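Local coordinates for tryptophan--tRNA ligase (Campylobacter jejuni subsp. jejuni, PDB 3TZL), which probably charges tRNA(Trp) with tryptophan at the expense of ATP, working as a homodimeric class I aminoacyl-tRNA synthetase, at residues Lys76-Leu81 with Ala302-Lys307; Asn165-Ile170 with Gln314-Lys319; Lys228-Cys233 with Glu250-Tyr255. All blocks are in the same frame, centred on the assembly; numbering follows the deposited sequence.

Contact 1. Residues Lys76-Leu81 with Ala302-Lys307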
loop_
_atom_site.group_PDB
_atom_site.type_symbol
_atom_site.label_atom_id
_atom_site.label_comp_id
_atom_site.label_asym_id
_atom_site.label_seq_id
_atom_site.Cartn_x
_atom_site.Cartn_y
_atom_site.Cartn_z
ATOM N N LYS B 76 -2.407 -29.949 5.575
ATOM C CA LYS B 76 -3.820 -29.733 5.846
ATOM C C LYS B 76 -4.224 -28.271 5.629
ATOM O O LYS B 76 -5.284 -27.988 5.068
ATOM C CB LYS B 76 -4.138 -30.131 7.284
ATOM C CG LYS B 76 -3.777 -31.572 7.631
ATOM C CD LYS B 76 -4.028 -31.886 9.112
ATOM C CE LYS B 76 -4.015 -33.400 9.379
ATOM N NZ LYS B 76 -5.066 -34.155 8.616
ATOM N N SER B 77 -3.369 -27.351 6.062
ATOM C CA SER B 77 -3.704 -25.923 6.114
ATOM C C SER B 77 -2.908 -25.111 5.111
ATOM O O SER B 77 -2.006 -25.630 4.470
ATOM C CB SER B 77 -3.402 -25.372 7.503
ATOM O OG SER B 77 -4.151 -26.046 8.493
ATOM N N VAL B 78 -3.236 -23.828 4.984
ATOM C CA VAL B 78 -2.455 -22.937 4.133
ATOM C C VAL B 78 -1.744 -21.956 5.033
ATOM O O VAL B 78 -2.383 -21.171 5.723
ATOM C CB VAL B 78 -3.318 -22.241 3.073
ATOM C CG1 VAL B 78 -2.494 -21.263 2.262
ATOM C CG2 VAL B 78 -3.965 -23.304 2.158
ATOM N N PHE B 79 -0.414 -22.049 5.051
ATOM C CA PHE B 79 0.405 -21.322 6.009
ATOM C C PHE B 79 1.565 -20.609 5.323
ATOM O O PHE B 79 2.441 -21.244 4.754
ATOM C CB PHE B 79 0.939 -22.296 7.053
ATOM C CG PHE B 79 1.837 -21.663 8.076
ATOM C CD1 PHE B 79 1.322 -20.803 9.033
ATOM C CD2 PHE B 79 3.195 -21.953 8.097
ATOM C CE1 PHE B 79 2.148 -20.228 9.988
ATOM C CE2 PHE B 79 4.027 -21.384 9.057
ATOM C CZ PHE B 79 3.497 -20.519 10.004
ATOM N N TRP B 80 1.579 -19.287 5.400
ATOM C CA TRP B 80 2.554 -18.526 4.645
ATOM C C TRP B 80 2.952 -17.252 5.361
ATOM O O TRP B 80 2.389 -16.900 6.386
ATOM C CB TRP B 80 2.030 -18.222 3.224
ATOM C CG TRP B 80 1.003 -17.132 3.118
ATOM C CD1 TRP B 80 1.207 -15.859 2.671
ATOM C CD2 TRP B 80 -0.395 -17.224 3.444
ATOM N NE1 TRP B 80 0.025 -15.153 2.701
ATOM C CE2 TRP B 80 -0.970 -15.967 3.176
ATOM C CE3 TRP B 80 -1.211 -18.245 3.946
ATOM C CZ2 TRP B 80 -2.328 -15.704 3.381
ATOM C CZ3 TRP B 80 -2.557 -17.982 4.151
ATOM C CH2 TRP B 80 -3.101 -16.720 3.872
ATOM N N LEU B 81 3.977 -16.607 4.823
ATOM C CA LEU B 81 4.492 -15.342 5.320
ATOM C C LEU B 81 3.860 -14.256 4.457
ATOM O O LEU B 81 3.978 -14.282 3.241
ATOM C CB LEU B 81 6.008 -15.312 5.158
ATOM C CG LEU B 81 6.780 -14.059 5.571
ATOM C CD1 LEU B 81 6.691 -13.909 7.065
ATOM C CD2 LEU B 81 8.236 -14.191 5.128
ATOM N N ALA B 302 3.010 -20.441 0.456
ATOM C CA ALA B 302 2.823 -19.254 -0.371
ATOM C C ALA B 302 2.246 -19.590 -1.746
ATOM O O ALA B 302 1.432 -18.836 -2.252
ATOM C CB ALA B 302 4.112 -18.457 -0.490
ATOM N N THR B 303 2.615 -20.734 -2.328
ATOM C CA THR B 303 2.096 -21.086 -3.651
ATOM C C THR B 303 0.608 -21.393 -3.615
ATOM O O THR B 303 -0.112 -21.132 -4.582
ATOM C CB THR B 303 2.823 -22.292 -4.317
ATOM O OG1 THR B 303 2.443 -23.518 -3.671
ATOM C CG2 THR B 303 4.334 -22.112 -4.284
ATOM N N LYS B 304 0.148 -21.962 -2.509
ATOM C CA LYS B 304 -1.264 -22.296 -2.380
ATOM C C LYS B 304 -2.088 -21.022 -2.184
ATOM O O LYS B 304 -3.156 -20.863 -2.775
ATOM C CB LYS B 304 -1.481 -23.285 -1.230
ATOM C CG LYS B 304 -0.915 -24.685 -1.524
ATOM C CD LYS B 304 -1.461 -25.741 -0.557
ATOM C CE LYS B 304 -0.835 -25.618 0.845
ATOM N NZ LYS B 304 -1.431 -26.651 1.751
ATOM N N ALA B 305 -1.575 -20.107 -1.368
ATOM C CA ALA B 305 -2.279 -18.861 -1.112
ATOM C C ALA B 305 -2.219 -17.965 -2.349
ATOM O O ALA B 305 -3.217 -17.351 -2.709
ATOM C CB ALA B 305 -1.695 -18.150 0.094
ATOM N N ARG B 306 -1.051 -17.905 -2.994
ATOM C CA ARG B 306 -0.842 -17.062 -4.181
ATOM C C ARG B 306 -1.764 -17.444 -5.348
ATOM O O ARG B 306 -2.215 -16.585 -6.092
ATOM C CB ARG B 306 0.634 -17.093 -4.610
ATOM C CG ARG B 306 0.976 -16.400 -5.915
ATOM C CD ARG B 306 2.475 -16.536 -6.254
ATOM N NE ARG B 306 3.336 -16.073 -5.159
ATOM C CZ ARG B 306 4.175 -16.862 -4.488
ATOM N NH1 ARG B 306 4.915 -16.375 -3.497
ATOM N NH2 ARG B 306 4.267 -18.140 -4.807
ATOM N N LYS B 307 -2.057 -18.726 -5.499
ATOM C CA LYS B 307 -2.925 -19.151 -6.594
ATOM C C LYS B 307 -4.300 -18.561 -6.384
ATOM O O LYS B 307 -4.950 -18.130 -7.322
ATOM C CB LYS B 307 -3.035 -20.669 -6.655
ATOM C CG LYS B 307 -4.011 -21.199 -7.716
ATOM C CD LYS B 307 -4.037 -22.712 -7.639
ATOM C CE LYS B 307 -5.053 -23.346 -8.582
ATOM N NZ LYS B 307 -4.616 -23.300 -9.998
#
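Strand 78-81, the outermost parallel strand on this side of the Rossmann-type class I core, meets the long C-terminal helix. It and helix segment 302-307 run almost at right angles (96°), with axes 7.3 Å apart at closest approach. At this spacing Ala305 CB sits over one face of the Trp80 indole, 3.8 Å from the centroid of the six-membered ring and 13° off the normal, a CH-pi contact. Beside it, Val78 CG1, anti to the backbone N (chi1 177°), lies 3.9 Å from the same Ala305 CB. Trp80 CB also packs against Ala302, 4.3 Å from its CB. The other Val78 branch, CG2, meets the aliphatic part of Lys304 where CE passes at 4.1 Å. Bent at chi3, Lys304 brings NZ back to the start of the strand, where Lys304 NZ donates to Ser77 O at 3.0 Å from above the carbonyl plane. Pro74 O also receives a hydrogen bond from NZ, so two backbone oxygens accept from it and probably stabilise its charge. Phe138 and Phe40, the latter lining the tryptophan pocket, meet the Trp80 ring. Strand 36-41 hydrogen-bonds to 78-81 within the sheet, while helix 291-320 crosses the strand.

Contact 2. Residues Asn165-Ile170 with Gln314-Lys319; sequences NEWGEI and QKIYEK
One face of the Trp167 indole is taken by the aliphatic root of Lys319: CB lies over the centre of the ring system, 3.6 Å from the centroid of the six-membered ring and 18° off its normal, the geometry of a CH-pi contact. Ile316 CG2 reaches the benzo part obliquely, 4.3 Å from CZ3. The indole NE1 donates to Gln51 O of the second subunit. Phe98 and Trp167 also meet edge-to-face. The Trp167 and Lys319 side chains run alongside one another, pointing opposite ways. Bent at chi2 and chi3, Lys319 folds back along the indole until its CE lies 3.3 Å from Trp167 O, so its methylenes lie along Trp167 from the ring to the backbone carbonyl. The Ile170 and Ile316 side chains cross at a slant, with Ile170 CG2 only 3.5 Å from Ile316 CD1, a close fit for two methyls. Ile94 of helix 87-96 touches both Trp167 and Ile316, extending the apolar cluster. Gly168 leaves the helix with positive phi (104°), and beyond this turn Ile170 meets the same helix as Trp167. This is a helix C-terminus followed by a positive-phi glycine, packed on helix 291-320 at the dimer interface, away from the annotated sites.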
loop_
_atom_site.group_PDB
_atom_site.type_symbol
_atom_site.label_atom_id
_atom_site.label_comp_id
_atom_site.label_asym_id
_atom_site.label_seq_id
_atom_site.Cartn_x
_atom_site.Cartn_y
_atom_site.Cartn_z
ATOM N N ASN B 165 -21.061 -3.175 -4.067
ATOM C CA ASN B 165 -22.098 -2.261 -4.538
ATOM C C ASN B 165 -21.710 -1.614 -5.860
ATOM O O ASN B 165 -22.561 -1.297 -6.680
ATOM C CB ASN B 165 -22.382 -1.174 -3.504
ATOM C CG ASN B 165 -23.561 -1.503 -2.631
ATOM O OD1 ASN B 165 -24.492 -2.193 -3.055
ATOM N ND2 ASN B 165 -23.538 -1.009 -1.396
ATOM N N GLU B 166 -20.415 -1.423 -6.060
ATOM C CA GLU B 166 -19.935 -0.743 -7.253
ATOM C C GLU B 166 -19.638 -1.704 -8.412
ATOM O O GLU B 166 -19.873 -1.358 -9.571
ATOM C CB GLU B 166 -18.696 0.095 -6.926
ATOM C CG GLU B 166 -18.087 0.811 -8.135
ATOM C CD GLU B 166 -18.920 1.991 -8.612
ATOM O OE1 GLU B 166 -19.777 2.467 -7.846
ATOM O OE2 GLU B 166 -18.714 2.442 -9.752
ATOM N N TRP B 167 -19.155 -2.910 -8.090
ATOM C CA TRP B 167 -18.573 -3.809 -9.087
ATOM C C TRP B 167 -19.280 -5.172 -9.263
ATOM O O TRP B 167 -18.964 -5.924 -10.185
ATOM C CB TRP B 167 -17.100 -4.052 -8.753
ATOM C CG TRP B 167 -16.163 -2.946 -9.117
ATOM C CD1 TRP B 167 -16.428 -1.848 -9.912
ATOM C CD2 TRP B 167 -14.794 -2.834 -8.725
ATOM N NE1 TRP B 167 -15.304 -1.068 -10.029
ATOM C CE2 TRP B 167 -14.288 -1.644 -9.306
ATOM C CE3 TRP B 167 -13.940 -3.622 -7.933
ATOM C CZ2 TRP B 167 -12.976 -1.226 -9.118
ATOM C CZ3 TRP B 167 -12.632 -3.204 -7.751
ATOM C CH2 TRP B 167 -12.165 -2.017 -8.341
ATOM N N GLY B 168 -20.234 -5.488 -8.393
ATOM C CA GLY B 168 -20.886 -6.789 -8.434
ATOM C C GLY B 168 -20.404 -7.719 -7.334
ATOM O O GLY B 168 -19.929 -7.263 -6.307
ATOM N N GLU B 169 -20.515 -9.025 -7.552
ATOM C CA GLU B 169 -20.131 -10.005 -6.543
ATOM C C GLU B 169 -18.630 -10.226 -6.559
ATOM O O GLU B 169 -18.130 -11.170 -7.169
ATOM C CB GLU B 169 -20.838 -11.341 -6.785
ATOM C CG GLU B 169 -22.321 -11.367 -6.425
ATOM C CD GLU B 169 -23.030 -12.608 -6.969
ATOM O OE1 GLU B 169 -22.336 -13.567 -7.381
ATOM O OE2 GLU B 169 -24.281 -12.620 -6.993
ATOM N N ILE B 170 -17.904 -9.358 -5.882
ATOM C CA ILE B 170 -16.461 -9.474 -5.884
ATOM C C ILE B 170 -16.003 -10.208 -4.624
ATOM O O ILE B 170 -15.192 -11.134 -4.691
ATOM C CB ILE B 170 -15.765 -8.100 -5.939
ATOM C CG1 ILE B 170 -16.230 -7.288 -7.146
ATOM C CG2 ILE B 170 -14.277 -8.282 -5.995
ATOM C CD1 ILE B 170 -16.147 -8.039 -8.468
ATOM N N GLN B 314 -7.256 -11.340 -10.817
ATOM C CA GLN B 314 -7.679 -11.375 -12.222
ATOM C C GLN B 314 -9.069 -10.747 -12.363
ATOM O O GLN B 314 -9.343 -10.018 -13.321
ATOM C CB GLN B 314 -7.693 -12.816 -12.757
ATOM C CG GLN B 314 -6.314 -13.355 -13.126
ATOM C CD GLN B 314 -6.259 -14.885 -13.295
ATOM O OE1 GLN B 314 -7.279 -15.559 -13.489
ATOM N NE2 GLN B 314 -5.048 -15.434 -13.201
ATOM N N LYS B 315 -9.938 -11.033 -11.396
ATOM C CA LYS B 315 -11.267 -10.439 -11.364
ATOM C C LYS B 315 -11.197 -8.950 -11.055
ATOM O O LYS B 315 -11.870 -8.139 -11.699
ATOM C CB LYS B 315 -12.140 -11.143 -10.325
ATOM C CG LYS B 315 -12.461 -12.580 -10.688
ATOM C CD LYS B 315 -13.310 -13.218 -9.598
ATOM C CE LYS B 315 -13.678 -14.659 -9.929
ATOM N NZ LYS B 315 -14.490 -15.259 -8.827
ATOM N N ILE B 316 -10.392 -8.593 -10.060
ATOM C CA ILE B 316 -10.230 -7.197 -9.692
ATOM C C ILE B 316 -9.669 -6.372 -10.847
ATOM O O ILE B 316 -10.110 -5.247 -11.083
ATOM C CB ILE B 316 -9.298 -7.043 -8.498
ATOM C CG1 ILE B 316 -9.877 -7.781 -7.281
ATOM C CG2 ILE B 316 -9.029 -5.562 -8.222
ATOM C CD1 ILE B 316 -11.079 -7.154 -6.724
ATOM N N TYR B 317 -8.694 -6.938 -11.554
ATOM C CA TYR B 317 -8.055 -6.263 -12.680
ATOM C C TYR B 317 -9.050 -5.894 -13.766
ATOM O O TYR B 317 -8.948 -4.823 -14.377
ATOM C CB TYR B 317 -6.986 -7.152 -13.318
ATOM C CG TYR B 317 -5.624 -7.069 -12.657
ATOM C CD1 TYR B 317 -5.485 -6.556 -11.381
ATOM C CD2 TYR B 317 -4.469 -7.486 -13.334
ATOM C CE1 TYR B 317 -4.234 -6.470 -10.774
ATOM C CE2 TYR B 317 -3.209 -7.405 -12.738
ATOM C CZ TYR B 317 -3.105 -6.903 -11.451
ATOM O OH TYR B 317 -1.879 -6.818 -10.830
ATOM N N GLU B 318 -9.993 -6.791 -14.025
ATOM C CA GLU B 318 -11.018 -6.517 -15.024
ATOM C C GLU B 318 -11.858 -5.299 -14.617
ATOM O O GLU B 318 -12.277 -4.512 -15.478
ATOM C CB GLU B 318 -11.897 -7.740 -15.272
ATOM C CG GLU B 318 -12.999 -7.521 -16.318
ATOM C CD GLU B 318 -12.481 -7.467 -17.772
ATOM O OE1 GLU B 318 -11.250 -7.362 -17.989
ATOM O OE2 GLU B 318 -13.310 -7.535 -18.707
ATOM N N LYS B 319 -12.066 -5.119 -13.311
ATOM C CA LYS B 319 -12.907 -4.017 -12.828
ATOM C C LYS B 319 -12.178 -2.683 -12.693
ATOM O O LYS B 319 -12.804 -1.629 -12.790
ATOM C CB LYS B 319 -13.581 -4.377 -11.498
ATOM C CG LYS B 319 -14.377 -5.685 -11.532
ATOM C CD LYS B 319 -15.382 -5.692 -12.678
ATOM C CE LYS B 319 -16.631 -4.928 -12.339
ATOM N NZ LYS B 319 -17.419 -4.580 -13.556
#

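Contact 3. Residues Lys228-Cys233 with Glu250-Tyr255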
loop_
_atom_site.group_PDB
_atom_site.type_symbol
_atom_site.label_atom_id
_atom_site.label_comp_id
_atom_site.label_asym_id
_atom_site.label_seq_id
_atom_site.Cartn_x
_atom_site.Cartn_y
_atom_site.Cartn_z
ATOM N N LYS B 228 -0.365 -31.327 51.137
ATOM C CA LYS B 228 -0.486 -30.062 50.440
ATOM C C LYS B 228 -1.890 -29.915 49.862
ATOM O O LYS B 228 -2.534 -30.896 49.490
ATOM C CB LYS B 228 0.557 -29.968 49.323
ATOM C CG LYS B 228 1.976 -30.342 49.747
ATOM C CD LYS B 228 2.530 -29.388 50.781
ATOM C CE LYS B 228 4.008 -29.637 51.037
ATOM N NZ LYS B 228 4.259 -30.947 51.698
ATOM N N ASP B 229 -2.363 -28.678 49.794
ATOM C CA ASP B 229 -3.675 -28.391 49.242
ATOM C C ASP B 229 -3.562 -28.109 47.747
ATOM O O ASP B 229 -3.128 -27.027 47.337
ATOM C CB ASP B 229 -4.303 -27.198 49.960
ATOM C CG ASP B 229 -5.648 -26.822 49.384
ATOM O OD1 ASP B 229 -6.346 -27.732 48.880
ATOM O OD2 ASP B 229 -6.006 -25.626 49.431
ATOM N N HIS B 230 -3.962 -29.088 46.940
ATOM C CA HIS B 230 -3.822 -29.011 45.488
ATOM C C HIS B 230 -4.789 -28.011 44.852
ATOM O O HIS B 230 -4.608 -27.610 43.710
ATOM C CB HIS B 230 -3.995 -30.402 44.860
ATOM C CG HIS B 230 -5.336 -31.018 45.120
ATOM N ND1 HIS B 230 -5.636 -31.685 46.289
ATOM C CD2 HIS B 230 -6.458 -31.063 44.364
ATOM C CE1 HIS B 230 -6.884 -32.116 46.240
ATOM N NE2 HIS B 230 -7.405 -31.752 45.081
ATOM N N GLU B 231 -5.801 -27.602 45.602
ATOM C CA GLU B 231 -6.827 -26.703 45.098
ATOM C C GLU B 231 -6.355 -25.248 45.042
ATOM O O GLU B 231 -6.874 -24.452 44.261
ATOM C CB GLU B 231 -8.087 -26.828 45.961
ATOM C CG GLU B 231 -8.735 -28.212 45.893
ATOM C CD GLU B 231 -9.423 -28.620 47.193
ATOM O OE1 GLU B 231 -9.230 -27.932 48.218
ATOM O OE2 GLU B 231 -10.152 -29.637 47.192
ATOM N N ASN B 232 -5.364 -24.904 45.860
ATOM C CA ASN B 232 -4.832 -23.538 45.892
ATOM C C ASN B 232 -3.409 -23.412 45.349
ATOM O O ASN B 232 -2.846 -22.312 45.303
ATOM C CB ASN B 232 -4.878 -22.968 47.312
ATOM C CG ASN B 232 -6.288 -22.700 47.786
ATOM O OD1 ASN B 232 -7.196 -22.488 46.981
ATOM N ND2 ASN B 232 -6.480 -22.705 49.102
ATOM N N CYS B 233 -2.834 -24.537 44.941
ATOM C CA CYS B 233 -1.437 -24.570 44.533
ATOM C C CYS B 233 -1.278 -24.249 43.050
ATOM O O CYS B 233 -1.913 -24.868 42.196
ATOM C CB CYS B 233 -0.830 -25.933 44.861
ATOM S SG CYS B 233 0.919 -26.105 44.461
ATOM N N GLU B 250 -3.087 -39.041 40.060
ATOM C CA GLU B 250 -1.874 -39.561 40.685
ATOM C C GLU B 250 -1.067 -38.452 41.368
ATOM O O GLU B 250 -0.499 -38.667 42.438
ATOM C CB GLU B 250 -1.020 -40.338 39.682
ATOM C CG GLU B 250 -1.611 -41.684 39.294
ATOM C CD GLU B 250 -0.789 -42.418 38.247
ATOM O OE1 GLU B 250 0.147 -41.806 37.684
ATOM O OE2 GLU B 250 -1.089 -43.607 37.988
ATOM N N LEU B 251 -1.022 -37.268 40.761
ATOM C CA LEU B 251 -0.382 -36.119 41.414
ATOM C C LEU B 251 -1.149 -35.696 42.669
ATOM O O LEU B 251 -0.565 -35.446 43.722
ATOM C CB LEU B 251 -0.257 -34.931 40.459
ATOM C CG LEU B 251 0.369 -33.635 40.996
ATOM C CD1 LEU B 251 1.752 -33.904 41.550
ATOM C CD2 LEU B 251 0.485 -32.613 39.893
ATOM N N GLN B 252 -2.466 -35.615 42.547
ATOM C CA GLN B 252 -3.308 -35.223 43.670
ATOM C C GLN B 252 -3.151 -36.163 44.857
ATOM O O GLN B 252 -3.228 -35.738 46.012
ATOM C CB GLN B 252 -4.759 -35.169 43.215
ATOM C CG GLN B 252 -5.757 -34.826 44.296
ATOM C CD GLN B 252 -7.173 -34.817 43.749
ATOM O OE1 GLN B 252 -7.380 -34.733 42.524
ATOM N NE2 GLN B 252 -8.157 -34.909 44.642
ATOM N N ILE B 253 -2.920 -37.439 44.567
ATOM C CA ILE B 253 -2.717 -38.423 45.621
ATOM C C ILE B 253 -1.415 -38.082 46.325
ATOM O O ILE B 253 -1.318 -38.178 47.554
ATOM C CB ILE B 253 -2.652 -39.854 45.050
ATOM C CG1 ILE B 253 -4.056 -40.350 44.688
ATOM C CG2 ILE B 253 -1.997 -40.813 46.026
ATOM C CD1 ILE B 253 -4.056 -41.527 43.720
ATOM N N ARG B 254 -0.421 -37.664 45.539
ATOM C CA ARG B 254 0.884 -37.293 46.079
ATOM C C ARG B 254 0.776 -36.064 46.980
ATOM O O ARG B 254 1.423 -36.003 48.028
ATOM C CB ARG B 254 1.900 -37.087 44.947
ATOM C CG ARG B 254 2.349 -38.396 44.306
ATOM C CD ARG B 254 3.058 -38.164 42.981
ATOM N NE ARG B 254 4.328 -37.466 43.142
ATOM C CZ ARG B 254 5.071 -37.036 42.126
ATOM N NH1 ARG B 254 4.675 -37.239 40.872
ATOM N NH2 ARG B 254 6.214 -36.403 42.363
ATOM N N TYR B 255 -0.060 -35.109 46.571
ATOM C CA TYR B 255 -0.375 -33.931 47.384
ATOM C C TYR B 255 -1.050 -34.287 48.705
ATOM O O TYR B 255 -0.573 -33.906 49.774
ATOM C CB TYR B 255 -1.262 -32.956 46.604
ATOM C CG TYR B 255 -0.508 -31.907 45.800
ATOM C CD1 TYR B 255 -0.657 -30.555 46.087
ATOM C CD2 TYR B 255 0.347 -32.265 44.755
ATOM C CE1 TYR B 255 0.009 -29.587 45.370
ATOM C CE2 TYR B 255 1.031 -31.290 44.015
ATOM C CZ TYR B 255 0.853 -29.950 44.337
ATOM O OH TYR B 255 1.501 -28.952 43.638
#
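Tyr255 forms the close-packed centre of this contact, and the loop 228-233 runs along the CD1-CE1 side of its ring. The backbone closes one end: Lys228 N donates to Tyr255 O at 2.9 Å in a nearly straight bond (165° at the hydrogen), although the donor stands above the carbonyl plane. From there Lys228 CB comes within 3.5 Å of Tyr255 CD1, and His230 CB reaches the same CD1 at 3.6 Å, both obliquely to the ring. At the phenol end, Cys233 SG lies in the ring plane, 4.9 Å from the Tyr255 ring centroid, an edge-on sulfur-aromatic contact. Cys233 is the N-cap of helix 234-239 and its side chain caps a backbone N there, while SG also lies at the tyrosine edge.

A stack of His230 on Gln252 adjoins this centre. With CG in the crowded position between N and C (chi1 61°), the His230 imidazole lies across Gln252, whose CG sits 3.5 Å from the ring centroid over its face; the amide plane is turned 27° from the ring. Gln252 NE2 bonds to Glu256 OE1, not to the histidine. The opposite face of the imidazole has Glu231 CG 3.8 Å above its plane, toward the rim. His230 ND1 is buried by the contact and has no polar partner in the model.

The outer side is looser. Asp229 and Glu231 direct their CB atoms away from the helix, Glu231 and Asn232 are solvent-exposed, and the turn is tied by a weak 3.3 Å bond from Glu231 N to Asp229 OD1. The Lys228 chain also leads away, its NZ bonding to backbone carbonyls that include Asp226 O. Phe236 of helix 234-239 meets both His230 and Tyr255 edge-to-face, and Phe265 stacks on Tyr255, so the loop and helix 245-257 pack with helices 234-239 and 262-276.

Overall arrangement
From the N terminus, the chain leaves contact 1 at 76-81 and contact 2 at 165-170, passes both segments of contact 3, then closes contact 1 at 302-307 and contact 2 at 314-319. Contacts 1 and 2 therefore cross, and helix 291-320 serves both, joining the sheet edge to the end of helix 150-167; their centres are 23 Å apart. Contact 3 closes a short local loop lying within both larger ones. It sits beyond the chain's centre from the others, 46 Å from contact 1 and 62 Å from contact 2, centre to centre, in a helical region consistent with the anticodon-binding part of tryptophanyl-tRNA synthetases.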